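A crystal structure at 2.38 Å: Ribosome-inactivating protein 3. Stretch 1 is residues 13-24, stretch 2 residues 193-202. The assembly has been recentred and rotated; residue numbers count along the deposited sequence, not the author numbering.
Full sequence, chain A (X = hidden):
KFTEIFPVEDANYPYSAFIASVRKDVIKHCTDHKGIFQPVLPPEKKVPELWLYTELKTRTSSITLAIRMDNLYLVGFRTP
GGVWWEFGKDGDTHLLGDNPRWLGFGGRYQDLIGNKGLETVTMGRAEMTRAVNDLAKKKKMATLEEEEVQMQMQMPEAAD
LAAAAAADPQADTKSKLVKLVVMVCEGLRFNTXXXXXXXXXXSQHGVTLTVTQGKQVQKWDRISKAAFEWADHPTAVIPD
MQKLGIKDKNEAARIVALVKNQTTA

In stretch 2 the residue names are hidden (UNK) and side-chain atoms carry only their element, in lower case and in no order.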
# COMPACT_ATOMS: atom_id res chain seq x y z
N TYR A 13 -1.01 -16.02 -13.66
CA TYR A 13 -1.96 -15.49 -12.68
C TYR A 13 -1.92 -13.96 -12.75
O TYR A 13 -1.06 -13.32 -12.13
CB TYR A 13 -1.57 -15.95 -11.26
CG TYR A 13 -2.64 -15.73 -10.21
CD1 TYR A 13 -3.57 -14.70 -10.32
CD2 TYR A 13 -2.70 -16.54 -9.07
CE1 TYR A 13 -4.53 -14.47 -9.34
CE2 TYR A 13 -3.66 -16.31 -8.08
CZ TYR A 13 -4.56 -15.27 -8.22
OH TYR A 13 -5.49 -15.01 -7.24
N PRO A 14 -2.86 -13.35 -13.50
CA PRO A 14 -2.89 -11.89 -13.64
C PRO A 14 -3.16 -11.09 -12.37
O PRO A 14 -3.94 -11.50 -11.51
CB PRO A 14 -3.95 -11.68 -14.71
CG PRO A 14 -4.88 -12.84 -14.52
CD PRO A 14 -3.95 -13.99 -14.26
N TYR A 15 -2.50 -9.95 -12.26
CA TYR A 15 -2.66 -9.05 -11.13
C TYR A 15 -4.15 -8.70 -10.95
O TYR A 15 -4.65 -8.65 -9.83
CB TYR A 15 -1.82 -7.79 -11.36
CG TYR A 15 -2.10 -6.64 -10.40
CD1 TYR A 15 -1.62 -6.66 -9.09
CD2 TYR A 15 -2.82 -5.53 -10.83
CE1 TYR A 15 -1.84 -5.59 -8.22
CE2 TYR A 15 -3.05 -4.45 -9.97
CZ TYR A 15 -2.55 -4.48 -8.67
OH TYR A 15 -2.75 -3.40 -7.83
N SER A 16 -4.84 -8.46 -12.07
CA SER A 16 -6.26 -8.09 -12.04
C SER A 16 -7.11 -9.16 -11.36
O SER A 16 -8.12 -8.86 -10.72
CB SER A 16 -6.78 -7.89 -13.46
OG SER A 16 -6.58 -9.06 -14.23
N ALA A 17 -6.69 -10.41 -11.50
CA ALA A 17 -7.38 -11.54 -10.91
C ALA A 17 -7.26 -11.50 -9.39
O ALA A 17 -8.22 -11.72 -8.66
CB ALA A 17 -6.80 -12.83 -11.43
N PHE A 18 -6.05 -11.23 -8.93
CA PHE A 18 -5.80 -11.16 -7.50
C PHE A 18 -6.59 -10.01 -6.88
O PHE A 18 -7.14 -10.14 -5.79
CB PHE A 18 -4.31 -10.96 -7.25
CG PHE A 18 -3.96 -10.92 -5.80
CD1 PHE A 18 -4.22 -12.02 -4.99
CD2 PHE A 18 -3.40 -9.78 -5.25
CE1 PHE A 18 -3.92 -11.99 -3.63
CE2 PHE A 18 -3.10 -9.73 -3.89
CZ PHE A 18 -3.36 -10.84 -3.08
N ILE A 19 -6.63 -8.89 -7.57
CA ILE A 19 -7.36 -7.73 -7.08
C ILE A 19 -8.84 -8.08 -6.99
O ILE A 19 -9.47 -7.95 -5.93
CB ILE A 19 -7.15 -6.52 -8.04
CG1 ILE A 19 -5.68 -6.12 -8.02
CG2 ILE A 19 -8.05 -5.35 -7.63
CD1 ILE A 19 -5.15 -5.81 -6.64
N ALA A 20 -9.39 -8.56 -8.10
CA ALA A 20 -10.79 -8.92 -8.18
C ALA A 20 -11.15 -9.94 -7.11
O ALA A 20 -12.25 -9.90 -6.56
CB ALA A 20 -11.11 -9.48 -9.55
N SER A 21 -10.24 -10.86 -6.84
CA SER A 21 -10.47 -11.90 -5.83
C SER A 21 -10.41 -11.33 -4.41
O SER A 21 -11.27 -11.62 -3.58
CB SER A 21 -9.44 -13.02 -6.01
OG SER A 21 -9.49 -13.95 -4.94
N VAL A 22 -9.41 -10.51 -4.14
CA VAL A 22 -9.26 -9.92 -2.82
C VAL A 22 -10.34 -8.86 -2.51
O VAL A 22 -10.78 -8.73 -1.37
CB VAL A 22 -7.84 -9.34 -2.65
CG1 VAL A 22 -7.68 -8.73 -1.26
CG2 VAL A 22 -6.80 -10.44 -2.85
N ARG A 23 -10.77 -8.10 -3.51
CA ARG A 23 -11.80 -7.12 -3.24
C ARG A 23 -13.10 -7.83 -2.87
O ARG A 23 -13.85 -7.35 -2.03
CB ARG A 23 -12.05 -6.22 -4.43
CG ARG A 23 -11.19 -4.98 -4.43
CD ARG A 23 -11.60 -4.06 -5.55
NE ARG A 23 -10.54 -3.13 -5.88
CZ ARG A 23 -10.33 -2.67 -7.11
NH1 ARG A 23 -11.12 -3.05 -8.11
NH2 ARG A 23 -9.33 -1.84 -7.34
N LYS A 24 -13.35 -8.97 -3.52
CA LYS A 24 -14.56 -9.75 -3.26
C LYS A 24 -14.62 -10.27 -1.82
O LYS A 24 -15.70 -10.35 -1.23
CB LYS A 24 -14.64 -10.93 -4.25
CG LYS A 24 -15.77 -11.92 -3.96
CD LYS A 24 -15.97 -12.91 -5.10
CE LYS A 24 -17.14 -13.84 -4.82
NZ LYS A 24 -16.99 -14.50 -3.49
N UNK A 193 -5.80 2.71 -9.94
CA UNK A 193 -4.47 2.16 -9.73
C UNK A 193 -4.41 0.70 -10.18
O UNK A 193 -3.45 0.28 -10.84
c UNK A 193 -3.81 3.68 -7.85
c UNK A 193 -2.81 1.39 -7.99
c UNK A 193 -4.06 2.23 -8.24
N UNK A 194 -5.43 -0.08 -9.83
CA UNK A 194 -5.46 -1.47 -10.24
C UNK A 194 -5.52 -1.56 -11.77
O UNK A 194 -4.94 -2.48 -12.35
o UNK A 194 -7.87 -1.56 -9.96
c UNK A 194 -6.66 -2.19 -9.61
N UNK A 195 -6.20 -0.62 -12.42
CA UNK A 195 -6.26 -0.65 -13.89
C UNK A 195 -4.88 -0.35 -14.48
O UNK A 195 -4.45 -0.99 -15.43
c UNK A 195 -9.60 0.75 -15.23
n UNK A 195 -10.81 2.52 -13.39
n UNK A 195 -9.40 2.20 -15.18
c UNK A 195 -8.72 0.02 -14.23
c UNK A 195 -7.26 0.37 -14.44
c UNK A 195 -9.97 3.01 -14.30
n UNK A 195 -9.72 4.31 -14.34
N UNK A 196 -4.20 0.64 -13.92
CA UNK A 196 -2.88 1.03 -14.40
C UNK A 196 -1.82 -0.00 -14.06
O UNK A 196 -0.96 -0.31 -14.90
c UNK A 196 -2.47 2.40 -13.83
c UNK A 196 -1.07 2.79 -14.30
o UNK A 196 -3.41 3.39 -14.27
N UNK A 197 -1.86 -0.54 -12.85
CA UNK A 197 -0.88 -1.54 -12.46
C UNK A 197 -1.09 -2.85 -13.21
O UNK A 197 -0.11 -3.55 -13.51
c UNK A 197 0.07 -2.98 -10.62
c UNK A 197 -0.90 -1.84 -10.94
c UNK A 197 -0.53 -0.59 -10.17
N UNK A 198 -2.34 -3.20 -13.52
CA UNK A 198 -2.58 -4.45 -14.24
C UNK A 198 -2.20 -4.32 -15.69
O UNK A 198 -1.67 -5.25 -16.29
o UNK A 198 -4.94 -6.27 -15.91
o UNK A 198 -3.72 -7.27 -14.39
c UNK A 198 -4.04 -4.90 -14.17
c UNK A 198 -4.25 -6.24 -14.87
N UNK A 199 -2.48 -3.16 -16.27
CA UNK A 199 -2.16 -2.95 -17.67
C UNK A 199 -0.66 -3.11 -17.94
O UNK A 199 -0.28 -3.69 -18.96
c UNK A 199 -2.63 -1.58 -18.12
N UNK A 200 0.18 -2.62 -17.05
CA UNK A 200 1.61 -2.73 -17.28
C UNK A 200 2.33 -3.70 -16.36
O UNK A 200 3.56 -3.69 -16.27
N UNK A 201 1.57 -4.56 -15.69
CA UNK A 201 2.15 -5.50 -14.75
C UNK A 201 3.26 -6.41 -15.28
O UNK A 201 4.15 -6.81 -14.53
c UNK A 201 1.45 -7.00 -12.83
c UNK A 201 1.93 -8.98 -11.54
c UNK A 201 1.59 -8.39 -12.73
c UNK A 201 2.14 -8.19 -10.41
c UNK A 201 1.05 -6.36 -14.13
c UNK A 201 2.01 -6.82 -10.49
c UNK A 201 1.66 -6.23 -11.70
N UNK A 202 3.21 -6.76 -16.56
CA UNK A 202 4.23 -7.62 -17.14
C UNK A 202 5.10 -6.89 -18.15
O UNK A 202 5.84 -7.52 -18.90
n UNK A 202 1.41 -9.75 -17.37
o UNK A 202 3.04 -10.05 -15.87
c UNK A 202 2.65 -9.59 -16.94
c UNK A 202 3.59 -8.82 -17.84
O HOH W 1 -1.41 -9.29 -15.07
O HOH W 2 -11.01 -2.68 -10.92

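Position 193 carries three carbons, one attached to CA and bearing the other two. Branching at CB with carbon alone means valine. The CA-to-CB bond points sideways and the side chain makes no contact with stretch 1. This is Val-193.

Position 194 has one carbon and then one oxygen. CB points toward stretch 1 and lies 4.0 Å from CG2 of Ile-19. The oxygen lies 3.0 Å from NH2 of Arg-23, which donates a hydrogen bond to it. A single carbon ending in a single oxygen is serine, so this is Ser-194. Its OG sits at the edge of the guanidinium, near its plane, where the N-H groups point. The backbone O of Ser-194 is 3.6 Å from CE2 of Tyr-15, at the edge of that ring.

Position 195 has three carbons, a nitrogen, and a carbon carrying two more nitrogens. That is a guanidinium on a three-carbon chain. The CA-to-CB bond points away from stretch 1 and the residue is exposed. This is Arg-195.

Position 196 has one carbon carrying one oxygen and one carbon. That branching identifies threonine. The CA-to-CB bond points away from stretch 1 and the side chain does not reach it. This is Thr-196.

Position 197 has three carbons, again branched at CB. One branch carbon lies 3.5 Å from CE2 of Tyr-15, over one face of the ring. The all-carbon branch gives Val-197. Its CG1 is 3.7 Å from the Tyr-15 ring centroid and 19° off the ring normal, a CH-pi contact.

Position 198 has two carbons, the second carrying two oxygens. One oxygen is 2.8 Å from the backbone N of Ser-16, which donates a hydrogen bond to it. A carbon carrying two oxygens is a carboxylate, and with one carbon before it this is Asp-198. The acceptor is OD1. Water 1 donates to the same OD1 and accepts from the N of Tyr-15, so two amides in the first turn of the helix are tied to one oxygen.

Position 199 has a single carbon, pointing away from stretch 1. This is Ala-199.

Position 200 has no side-chain atoms. It is Gly-200, the first residue after the helix to leave helical phi/psi.

Position 201 has one carbon and then a ring of six carbons, with no oxygen. CB of Tyr-15 lies over one face of the ring. The bare ring gives Phe-201; its CG is 3.7 Å from CB of Tyr-15.

Position 202 has two carbons, the second carrying one oxygen and one nitrogen. This amide makes no contact within 4.5 Å of stretch 1. It is Asn-202.

The helices run roughly antiparallel, at 151°, with axes 9.5 Å apart. Tyr-15 is the centre of the contact, packed against Val-197, Asp-198 and Phe-201. Its ring and that of Phe-201 are near parallel but slid apart, so they barely overlap. Asp-198 holds the start of the first helix through Ser-16 N. Farther along that helix, Arg-23 reaches Ser-194.

Stretch 2, residues 193-202: VSRTVDAGFN
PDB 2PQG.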